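Local coordinates for RIM-binding protein, isoform F (Drosophila melanogaster, PDB 6Q9M) that probably couples synaptic vesicle recruitment to release sites at the presynaptic active zone, as a multidomain scaffold with a central array of fibronectin type III domains, at residues S41-V46 with Q82-S87; V49-V54 with A62-V67; V133-V138 with H150-L155; A118-L123 with A199-L204. All coordinates share one frame; numbering follows the deposited sequence.

Contact 1: residues S41-V46 with Q82-S87; sequences SYHVYV and QNRQTS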
# COMPACT_ATOMS: atom_id res chain seq x y z
N SER A 41 -23.34 6.77 -6.50
CA SER A 41 -22.83 7.54 -7.62
C SER A 41 -21.37 7.14 -7.84
O SER A 41 -20.78 6.41 -7.04
CB SER A 41 -22.97 9.06 -7.40
OG SER A 41 -22.12 9.54 -6.36
N TYR A 42 -20.81 7.64 -8.93
CA TYR A 42 -19.43 7.37 -9.29
C TYR A 42 -18.62 8.66 -9.30
O TYR A 42 -19.13 9.74 -9.64
CB TYR A 42 -19.32 6.71 -10.67
CG TYR A 42 -20.05 5.41 -10.82
CD1 TYR A 42 -21.38 5.36 -11.24
CD2 TYR A 42 -19.41 4.21 -10.56
CE1 TYR A 42 -22.04 4.15 -11.39
CE2 TYR A 42 -20.06 3.01 -10.71
CZ TYR A 42 -21.37 2.98 -11.12
OH TYR A 42 -22.00 1.76 -11.24
N HIS A 43 -17.35 8.54 -8.92
CA HIS A 43 -16.39 9.63 -8.91
C HIS A 43 -15.26 9.26 -9.86
O HIS A 43 -14.61 8.23 -9.68
CB HIS A 43 -15.83 9.87 -7.51
CG HIS A 43 -16.72 10.67 -6.62
ND1 HIS A 43 -17.92 11.19 -7.04
CD2 HIS A 43 -16.57 11.06 -5.33
CE1 HIS A 43 -18.48 11.86 -6.04
NE2 HIS A 43 -17.68 11.79 -5.00
N VAL A 44 -15.03 10.09 -10.88
CA VAL A 44 -13.97 9.85 -11.85
C VAL A 44 -12.79 10.75 -11.50
O VAL A 44 -12.95 11.97 -11.37
CB VAL A 44 -14.45 10.10 -13.28
CG1 VAL A 44 -13.38 9.68 -14.26
CG2 VAL A 44 -15.74 9.33 -13.52
N TYR A 45 -11.62 10.15 -11.34
CA TYR A 45 -10.40 10.86 -11.00
C TYR A 45 -9.38 10.75 -12.12
O TYR A 45 -9.31 9.74 -12.82
CB TYR A 45 -9.77 10.32 -9.72
CG TYR A 45 -10.61 10.54 -8.49
CD1 TYR A 45 -11.69 9.72 -8.22
CD2 TYR A 45 -10.32 11.57 -7.61
CE1 TYR A 45 -12.46 9.91 -7.11
CE2 TYR A 45 -11.10 11.77 -6.49
CZ TYR A 45 -12.17 10.93 -6.24
OH TYR A 45 -12.95 11.10 -5.12
N VAL A 46 -8.58 11.81 -12.27
CA VAL A 46 -7.42 11.80 -13.16
C VAL A 46 -6.23 12.31 -12.36
O VAL A 46 -6.28 13.42 -11.82
CB VAL A 46 -7.66 12.66 -14.42
CG1 VAL A 46 -6.42 12.72 -15.28
CG2 VAL A 46 -8.82 12.09 -15.24
N GLN A 82 -24.46 6.22 -0.23
CA GLN A 82 -25.22 7.36 0.27
C GLN A 82 -24.53 8.01 1.46
O GLN A 82 -24.51 9.25 1.56
CB GLN A 82 -26.64 6.95 0.64
CG GLN A 82 -27.53 8.14 0.99
CD GLN A 82 -29.00 7.78 1.08
OE1 GLN A 82 -29.35 6.62 1.33
NE2 GLN A 82 -29.87 8.76 0.87
N ASN A 83 -23.97 7.22 2.38
CA ASN A 83 -23.21 7.81 3.48
C ASN A 83 -21.93 8.50 3.02
O ASN A 83 -21.20 9.03 3.86
CB ASN A 83 -22.91 6.78 4.58
CG ASN A 83 -22.52 5.42 4.04
OD1 ASN A 83 -21.78 5.31 3.07
ND2 ASN A 83 -23.01 4.36 4.69
N ARG A 84 -21.65 8.49 1.72
CA ARG A 84 -20.49 9.09 1.05
C ARG A 84 -19.22 8.26 1.25
O ARG A 84 -18.12 8.76 0.99
CB ARG A 84 -20.22 10.54 1.47
CG ARG A 84 -21.46 11.46 1.45
CD ARG A 84 -22.13 11.52 0.08
NE ARG A 84 -21.36 12.30 -0.88
CZ ARG A 84 -21.60 12.34 -2.19
NH1 ARG A 84 -22.62 11.65 -2.71
NH2 ARG A 84 -20.84 13.08 -2.99
N GLN A 85 -19.34 7.00 1.70
CA GLN A 85 -18.19 6.11 1.70
C GLN A 85 -17.85 5.69 0.27
O GLN A 85 -18.73 5.57 -0.59
CB GLN A 85 -18.49 4.86 2.53
CG GLN A 85 -18.15 4.96 4.01
CD GLN A 85 -18.29 3.61 4.72
OE1 GLN A 85 -19.39 3.07 4.84
NE2 GLN A 85 -17.17 3.07 5.20
N THR A 86 -16.57 5.47 0.01
CA THR A 86 -16.09 5.21 -1.35
C THR A 86 -15.22 3.96 -1.39
O THR A 86 -14.74 3.47 -0.36
CB THR A 86 -15.29 6.39 -1.93
OG1 THR A 86 -14.13 6.62 -1.13
CG2 THR A 86 -16.13 7.66 -1.98
N SER A 87 -15.04 3.43 -2.60
CA SER A 87 -14.04 2.41 -2.87
C SER A 87 -12.70 3.07 -3.17
O SER A 87 -12.61 4.28 -3.39
CB SER A 87 -14.48 1.53 -4.04
OG SER A 87 -14.72 2.31 -5.19
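Arg84 lays the end of its guanidinium group against the rim of the His43 imidazole, its NH2 lying 4.0 Å from His43 NE2 and equally far from CE1. This is the first fibronectin type III domain: His43 sits on strand 39-46, and Arg84 on the FG loop that follows strand 73-81. NH2 arrives at the ring edge, near the imidazole plane, and the two flat groups are turned 71° from each other, so they do not stack. No hydrogen bond joins the segments. The two side chains cross at about a right angle, nitrogen facing nitrogen at van der Waals range, and the arginine charge would be expected to disfavour protonation of the histidine. Ser41, two residues back and on the same side of the strand, adds a looser approach, its OG standing 4.2 Å from Arg84 NH1. The arginine reaches both by folding: its chain bends at chi2 and chi3 (-58° and -73°), which brings the guanidinium nearer to strand 39-46 from a backbone that itself keeps its distance. Strand 73-81, which leads into the loop, pairs by its backbone with Ser41 and His43, and its Val80 touches the side chains of Ser41, His43 and Thr86. The ring of Tyr45 carries the same side of strand 39-46 onward, in a cation-pi contact with Arg78. The other ring nitrogen of His43, ND1, makes a weak hydrogen bond of 3.2 Å to Tyr42 O.

Contact 2: residues V49-V54 with A62-V67; sequences VLKVTV and ALIEGV
Lys51 NZ lies near two backbone carbonyl oxygens, 3.5 Å from Glu65 O and 4.0 Å from Gly66 O, too loosely for a hydrogen bond to either. The contact bridges the two sheets of a fibronectin type III sandwich along one margin: strand 49-54 is outermost in the four-stranded sheet, strand 62-65 outermost in the three-stranded one. Their axes come within 7.3 Å at 150°, antiparallel in sense, with no hydrogen bond between them. Strand 49-54 carries a classic beta bulge, Lys51 and Val52 together facing Val44 of the neighbouring strand, and the bulge lets consecutive side chains, Lys51 and Val52, both turn to strand 62-65. Lys51 folds at chi2 and chi3, crossing Ile64 at about a right angle; its CB rests 3.7 Å from Ile64 CG2, and CE passes 3.4 Å from Glu65 O. The lysine thus lies with its methylenes over isoleucine and its ammonium group near the carbonyls at the end of the strand. Farther along, Ala62 CB is shared by two valines. Val52 puts CG1 between its backbone N and carbonyl carbon (chi1 56°), 4.0 Å from Ala62 CB, and Val54 CG2 reaches the same methyl at 4.3 Å.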
# COMPACT_ATOMS: atom_id res chain seq x y z
N VAL A 49 -7.19 13.83 -9.09
CA VAL A 49 -8.10 14.98 -9.05
C VAL A 49 -9.48 14.53 -9.54
O VAL A 49 -9.60 13.91 -10.60
CB VAL A 49 -7.57 16.14 -9.91
CG1 VAL A 49 -8.57 17.27 -9.96
CG2 VAL A 49 -6.24 16.63 -9.37
N LEU A 50 -10.52 14.87 -8.77
CA LEU A 50 -11.89 14.53 -9.16
C LEU A 50 -12.33 15.39 -10.35
O LEU A 50 -12.18 16.61 -10.32
CB LEU A 50 -12.84 14.73 -7.98
CG LEU A 50 -14.35 14.64 -8.24
CD1 LEU A 50 -14.71 13.35 -8.96
CD2 LEU A 50 -15.13 14.76 -6.95
N LYS A 51 -12.84 14.75 -11.40
CA LYS A 51 -13.18 15.44 -12.63
C LYS A 51 -14.65 15.38 -13.02
O LYS A 51 -15.20 16.38 -13.48
CB LYS A 51 -12.34 14.89 -13.78
CG LYS A 51 -10.85 15.00 -13.53
CD LYS A 51 -10.37 16.43 -13.65
CE LYS A 51 -10.19 16.84 -15.12
NZ LYS A 51 -9.89 18.29 -15.25
N VAL A 52 -15.33 14.25 -12.85
CA VAL A 52 -16.75 14.19 -13.20
C VAL A 52 -17.44 13.21 -12.27
O VAL A 52 -16.84 12.25 -11.79
CB VAL A 52 -16.97 13.84 -14.69
CG1 VAL A 52 -16.31 12.57 -15.06
CG2 VAL A 52 -18.46 13.76 -15.01
N THR A 53 -18.71 13.50 -12.00
CA THR A 53 -19.57 12.69 -11.16
C THR A 53 -20.70 12.17 -12.03
O THR A 53 -21.41 12.95 -12.67
CB THR A 53 -20.13 13.48 -9.98
OG1 THR A 53 -19.05 13.95 -9.16
CG2 THR A 53 -21.03 12.60 -9.14
N VAL A 54 -20.82 10.85 -12.12
CA VAL A 54 -21.91 10.19 -12.83
C VAL A 54 -22.85 9.58 -11.80
O VAL A 54 -22.40 8.86 -10.90
CB VAL A 54 -21.39 9.11 -13.79
CG1 VAL A 54 -22.53 8.53 -14.61
CG2 VAL A 54 -20.28 9.69 -14.69
N ALA A 62 -18.14 8.35 -19.50
CA ALA A 62 -17.79 9.71 -19.14
C ALA A 62 -16.81 10.28 -20.15
O ALA A 62 -15.94 9.57 -20.66
CB ALA A 62 -17.19 9.79 -17.73
N LEU A 63 -16.96 11.57 -20.42
CA LEU A 63 -16.04 12.35 -21.24
C LEU A 63 -15.28 13.28 -20.30
O LEU A 63 -15.87 14.15 -19.66
CB LEU A 63 -16.80 13.14 -22.31
CG LEU A 63 -15.96 14.00 -23.27
CD1 LEU A 63 -15.18 13.11 -24.25
CD2 LEU A 63 -16.84 15.00 -24.02
N ILE A 64 -13.98 13.06 -20.17
CA ILE A 64 -13.15 13.85 -19.26
C ILE A 64 -12.37 14.89 -20.05
O ILE A 64 -11.54 14.55 -20.90
CB ILE A 64 -12.20 12.96 -18.45
CG1 ILE A 64 -12.93 11.70 -18.00
CG2 ILE A 64 -11.67 13.74 -17.27
CD1 ILE A 64 -11.97 10.61 -17.50
N GLU A 65 -12.63 16.16 -19.75
CA GLU A 65 -11.91 17.26 -20.36
C GLU A 65 -10.63 17.56 -19.59
O GLU A 65 -10.38 17.03 -18.51
CB GLU A 65 -12.81 18.49 -20.42
CG GLU A 65 -14.06 18.27 -21.25
CD GLU A 65 -13.76 18.29 -22.73
OE1 GLU A 65 -14.68 17.96 -23.52
OE2 GLU A 65 -12.62 18.65 -23.11
N GLY A 66 -9.80 18.43 -20.18
CA GLY A 66 -8.53 18.81 -19.60
C GLY A 66 -7.63 17.63 -19.28
O GLY A 66 -7.17 17.50 -18.14
N VAL A 67 -7.40 16.74 -20.24
CA VAL A 67 -6.48 15.62 -20.06
C VAL A 67 -5.54 15.60 -21.26
O VAL A 67 -5.90 15.13 -22.34
CB VAL A 67 -7.22 14.28 -19.93
CG1 VAL A 67 -6.24 13.17 -19.56
CG2 VAL A 67 -8.31 14.39 -18.90

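Contact 3: residues V133-V138 with H150-L155; sequences VCVNNV and HTITGL
Apolar contacts carry the pairing of Ile152 with Val133 and Val135. The isoleucine CG2 methyl lies 4.0 Å from Val133 CG1 and 4.0 Å from Val135 CG2, fitting between valines two residues apart on one side of their strand. With CG1 set between the backbone N and carbonyl carbon (chi1 50°), the branch methyl CG2 is left to meet both valines, while CD1, at the end of the longer arm, comes 4.1 Å from Val135 CG2. Beyond the strand, Leu155 turns its end back and places CD2 4.4 Å from Val135 CG1, so the two methyls of Val135 meet different partners. Hydrogen bonding is local to each segment or made to neighbouring strands, none of it crossing between the two. Val135 and Val138 close a type I' turn with reciprocal backbone bonds, Val135 N to Val138 O at 2.8 Å and Val138 N to Val135 O at 2.7 Å. Asn136 and Asn137 supply the two positive-phi corners, and Asn136 OD1 is bonded to the backbone N of Arg162. Apolar side chains of strands 131-135 and 149-152, one from each sheet, meeting face to face are typical of the core of a fibronectin type III beta sandwich.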
# COMPACT_ATOMS: atom_id res chain seq x y z
N VAL A 133 1.08 -13.02 -6.96
CA VAL A 133 1.91 -12.68 -5.80
C VAL A 133 3.01 -13.73 -5.67
O VAL A 133 2.75 -14.93 -5.74
CB VAL A 133 1.07 -12.58 -4.52
CG1 VAL A 133 1.93 -12.13 -3.36
CG2 VAL A 133 -0.13 -11.64 -4.75
N CYS A 134 4.25 -13.26 -5.55
CA CYS A 134 5.43 -14.11 -5.49
C CYS A 134 6.21 -13.77 -4.24
O CYS A 134 6.50 -12.59 -3.99
CB CYS A 134 6.29 -13.93 -6.74
SG CYS A 134 5.55 -14.61 -8.25
N VAL A 135 6.54 -14.78 -3.45
CA VAL A 135 7.34 -14.61 -2.25
C VAL A 135 8.65 -15.34 -2.49
O VAL A 135 8.65 -16.53 -2.81
CB VAL A 135 6.62 -15.15 -1.00
CG1 VAL A 135 7.32 -14.68 0.27
CG2 VAL A 135 5.17 -14.71 -1.01
N ASN A 136 9.77 -14.61 -2.40
CA ASN A 136 11.09 -15.21 -2.60
C ASN A 136 11.14 -16.04 -3.89
O ASN A 136 11.70 -17.15 -3.93
CB ASN A 136 11.49 -16.05 -1.38
CG ASN A 136 11.88 -15.18 -0.19
OD1 ASN A 136 11.79 -13.95 -0.23
ND2 ASN A 136 12.30 -15.82 0.90
N ASN A 137 10.51 -15.51 -4.94
CA ASN A 137 10.44 -16.12 -6.26
C ASN A 137 9.58 -17.37 -6.30
O ASN A 137 9.73 -18.21 -7.20
CB ASN A 137 11.84 -16.42 -6.80
CG ASN A 137 12.71 -15.18 -6.87
OD1 ASN A 137 12.22 -14.08 -7.13
ND2 ASN A 137 14.01 -15.34 -6.64
N VAL A 138 8.63 -17.50 -5.38
CA VAL A 138 7.67 -18.60 -5.40
C VAL A 138 6.30 -17.99 -5.61
O VAL A 138 5.91 -17.08 -4.87
CB VAL A 138 7.71 -19.42 -4.10
CG1 VAL A 138 6.81 -20.68 -4.22
CG2 VAL A 138 9.16 -19.83 -3.80
N HIS A 150 -3.68 -9.01 -0.67
CA HIS A 150 -3.76 -10.44 -0.40
C HIS A 150 -2.89 -10.80 0.79
O HIS A 150 -1.73 -10.38 0.87
CB HIS A 150 -3.33 -11.26 -1.61
CG HIS A 150 -3.42 -12.72 -1.35
ND1 HIS A 150 -4.63 -13.38 -1.29
CD2 HIS A 150 -2.47 -13.65 -1.09
CE1 HIS A 150 -4.42 -14.66 -1.02
NE2 HIS A 150 -3.12 -14.84 -0.88
N THR A 151 -3.44 -11.59 1.70
CA THR A 151 -2.68 -12.10 2.83
C THR A 151 -1.84 -13.31 2.42
O THR A 151 -2.38 -14.28 1.88
CB THR A 151 -3.61 -12.48 3.97
OG1 THR A 151 -4.38 -11.33 4.36
CG2 THR A 151 -2.80 -12.98 5.14
N ILE A 152 -0.53 -13.25 2.65
CA ILE A 152 0.35 -14.40 2.47
C ILE A 152 0.58 -15.06 3.81
O ILE A 152 0.76 -14.38 4.83
CB ILE A 152 1.69 -14.00 1.81
CG1 ILE A 152 2.34 -12.81 2.53
CG2 ILE A 152 1.50 -13.74 0.31
CD1 ILE A 152 3.82 -12.60 2.19
N THR A 153 0.56 -16.39 3.83
CA THR A 153 0.82 -17.20 5.02
C THR A 153 1.98 -18.16 4.75
O THR A 153 2.71 -18.03 3.76
CB THR A 153 -0.44 -17.98 5.44
OG1 THR A 153 -0.88 -18.83 4.38
CG2 THR A 153 -1.55 -17.03 5.83
N GLY A 154 2.19 -19.09 5.67
CA GLY A 154 3.27 -20.05 5.47
C GLY A 154 4.66 -19.50 5.68
O GLY A 154 5.65 -20.12 5.24
N LEU A 155 4.78 -18.33 6.32
CA LEU A 155 6.09 -17.75 6.57
C LEU A 155 6.65 -18.25 7.90
O LEU A 155 5.93 -18.75 8.76
CB LEU A 155 6.00 -16.21 6.58
CG LEU A 155 5.29 -15.55 5.40
CD1 LEU A 155 5.47 -14.05 5.41
CD2 LEU A 155 5.76 -16.11 4.08

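Contact 4: residues A118-L123 with A199-L204; sequences AVISWL and ADFRTL
Strands 118-123 and 199-202 run in roughly opposite directions, facing each other across a gap too wide for backbone pairing: Ala118 CA and Thr203 CA are 7.9 Å apart, Ile120 CA and Ala199 CA 8.9 Å. No hydrogen bond crosses. The gap is bridged by one ring, that of Phe201, which stands up from its strand and ends against Ala118 and Ile120. A chi1 of 74° holds CG between the backbone N and the carbonyl carbon, and the far end of the ring then meets the opposite strand. Ala118 CB is 3.7 Å from CZ and equally close to CE2, an approach oblique to the ring; Ile120 brings the end of its longer branch, CD1, to 4.2 Å from CE1. The phenyl end rests on the alanine methyl, and the isoleucine, bent at both torsions, reaches over to its neighbouring corner. In the second fibronectin type III domain this joins the middle strand of the three-stranded sheet to strand 198-202, at the margin of the four-stranded one, so that Phe201 packs between the two sheets near the edge of the sandwich. Around the ring stand Ile152, Val163, Ala110 and Ile113, drawn from both sheets and a loop. Residues flanking Phe201 face the other way: Asp200 forms a salt bridge through OD1 with Arg162 NE, in the neighbouring strand 160-167. Where the strand gives way to loop, Thr203 OG1 is hydrogen-bonded to both Ala156 O and Thr159 N.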
# COMPACT_ATOMS: atom_id res chain seq x y z
N ALA A 118 1.58 -11.87 6.39
CA ALA A 118 1.61 -10.45 6.08
C ALA A 118 0.51 -10.15 5.08
O ALA A 118 0.10 -11.02 4.31
CB ALA A 118 2.98 -10.01 5.52
N VAL A 119 -0.01 -8.92 5.13
CA VAL A 119 -0.95 -8.45 4.12
C VAL A 119 -0.15 -7.70 3.07
O VAL A 119 0.60 -6.76 3.39
CB VAL A 119 -2.06 -7.57 4.74
CG1 VAL A 119 -2.79 -6.73 3.66
CG2 VAL A 119 -3.06 -8.45 5.48
N ILE A 120 -0.29 -8.11 1.81
CA ILE A 120 0.40 -7.52 0.68
C ILE A 120 -0.60 -6.70 -0.11
O ILE A 120 -1.61 -7.24 -0.57
CB ILE A 120 1.03 -8.60 -0.24
CG1 ILE A 120 1.88 -9.60 0.56
CG2 ILE A 120 1.80 -7.93 -1.37
CD1 ILE A 120 3.08 -8.98 1.24
N SER A 121 -0.28 -5.43 -0.33
CA SER A 121 -1.06 -4.49 -1.13
C SER A 121 -0.23 -3.98 -2.30
O SER A 121 1.01 -3.99 -2.26
CB SER A 121 -1.52 -3.30 -0.30
OG SER A 121 -2.20 -3.72 0.87
N TRP A 122 -0.92 -3.52 -3.35
CA TRP A 122 -0.24 -2.93 -4.49
C TRP A 122 -1.21 -2.00 -5.23
O TRP A 122 -2.41 -1.95 -4.94
CB TRP A 122 0.31 -4.00 -5.44
CG TRP A 122 -0.73 -4.91 -6.01
CD1 TRP A 122 -1.35 -4.79 -7.22
CD2 TRP A 122 -1.26 -6.10 -5.40
NE1 TRP A 122 -2.23 -5.84 -7.40
CE2 TRP A 122 -2.20 -6.65 -6.30
CE3 TRP A 122 -1.02 -6.75 -4.19
CZ2 TRP A 122 -2.92 -7.81 -6.01
CZ3 TRP A 122 -1.72 -7.90 -3.91
CH2 TRP A 122 -2.67 -8.42 -4.82
N LEU A 123 -0.65 -1.26 -6.17
CA LEU A 123 -1.41 -0.43 -7.09
C LEU A 123 -1.22 -1.00 -8.48
O LEU A 123 -0.11 -0.92 -9.02
CB LEU A 123 -0.95 1.03 -7.03
CG LEU A 123 -1.73 2.04 -7.89
CD1 LEU A 123 -3.24 1.99 -7.58
CD2 LEU A 123 -1.19 3.48 -7.70
N ALA A 199 8.59 -5.56 -2.50
CA ALA A 199 8.71 -5.04 -1.15
C ALA A 199 9.52 -6.01 -0.31
O ALA A 199 9.36 -7.23 -0.42
CB ALA A 199 7.33 -4.83 -0.51
N ASP A 200 10.40 -5.47 0.53
CA ASP A 200 11.17 -6.25 1.48
C ASP A 200 10.61 -6.03 2.88
O ASP A 200 10.33 -4.89 3.26
CB ASP A 200 12.65 -5.85 1.45
CG ASP A 200 13.35 -6.27 0.16
OD1 ASP A 200 12.97 -7.31 -0.44
OD2 ASP A 200 14.29 -5.54 -0.26
N PHE A 201 10.45 -7.11 3.63
CA PHE A 201 10.00 -7.03 5.01
C PHE A 201 10.51 -8.24 5.76
O PHE A 201 11.02 -9.19 5.17
CB PHE A 201 8.46 -6.92 5.10
CG PHE A 201 7.74 -8.22 4.80
CD1 PHE A 201 7.39 -8.55 3.49
CD2 PHE A 201 7.39 -9.08 5.83
CE1 PHE A 201 6.72 -9.74 3.22
CE2 PHE A 201 6.71 -10.29 5.56
CZ PHE A 201 6.39 -10.62 4.25
N ARG A 202 10.37 -8.21 7.09
CA ARG A 202 10.78 -9.31 7.96
C ARG A 202 9.62 -9.74 8.84
O ARG A 202 8.86 -8.90 9.33
CB ARG A 202 11.95 -8.92 8.87
CG ARG A 202 12.39 -10.08 9.76
CD ARG A 202 13.45 -9.72 10.80
NE ARG A 202 14.40 -8.70 10.37
CZ ARG A 202 15.66 -8.96 10.03
NH1 ARG A 202 16.10 -10.21 10.06
NH2 ARG A 202 16.47 -7.98 9.65
N THR A 203 9.46 -11.05 9.04
CA THR A 203 8.39 -11.47 9.93
C THR A 203 8.77 -11.17 11.39
O THR A 203 9.93 -10.93 11.72
CB THR A 203 8.05 -12.94 9.74
OG1 THR A 203 9.24 -13.75 9.69
CG2 THR A 203 7.26 -13.12 8.45
N LEU A 204 7.75 -11.14 12.25
CA LEU A 204 7.98 -10.90 13.67
C LEU A 204 8.62 -12.13 14.32
O LEU A 204 8.63 -13.23 13.76
CB LEU A 204 6.67 -10.54 14.38
CG LEU A 204 5.87 -9.35 13.86
CD1 LEU A 204 4.61 -9.22 14.68
CD2 LEU A 204 6.66 -8.04 13.91

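The contacts fall into two pairs, one in each of two successive fibronectin type III domains. Contacts 1 and 2 have centres 13 Å apart and share a four-stranded sheet in which strands 39-46 and 49-55 are neighbours, joined by Val44 O to Lys51 N at 2.8 Å; contact 2 is nested in the chain loop closed by contact 1. Contacts 3 and 4, 9 Å apart, repeat the nesting and meet where strands 118-123 and 149-152 pair, Ile152 N lying 2.8 Å from Ala118 O. Contacts 1 and 3 have centres 32 Å apart, on opposite sides of the chain's centre, consistent with separately cored modules in an extended array.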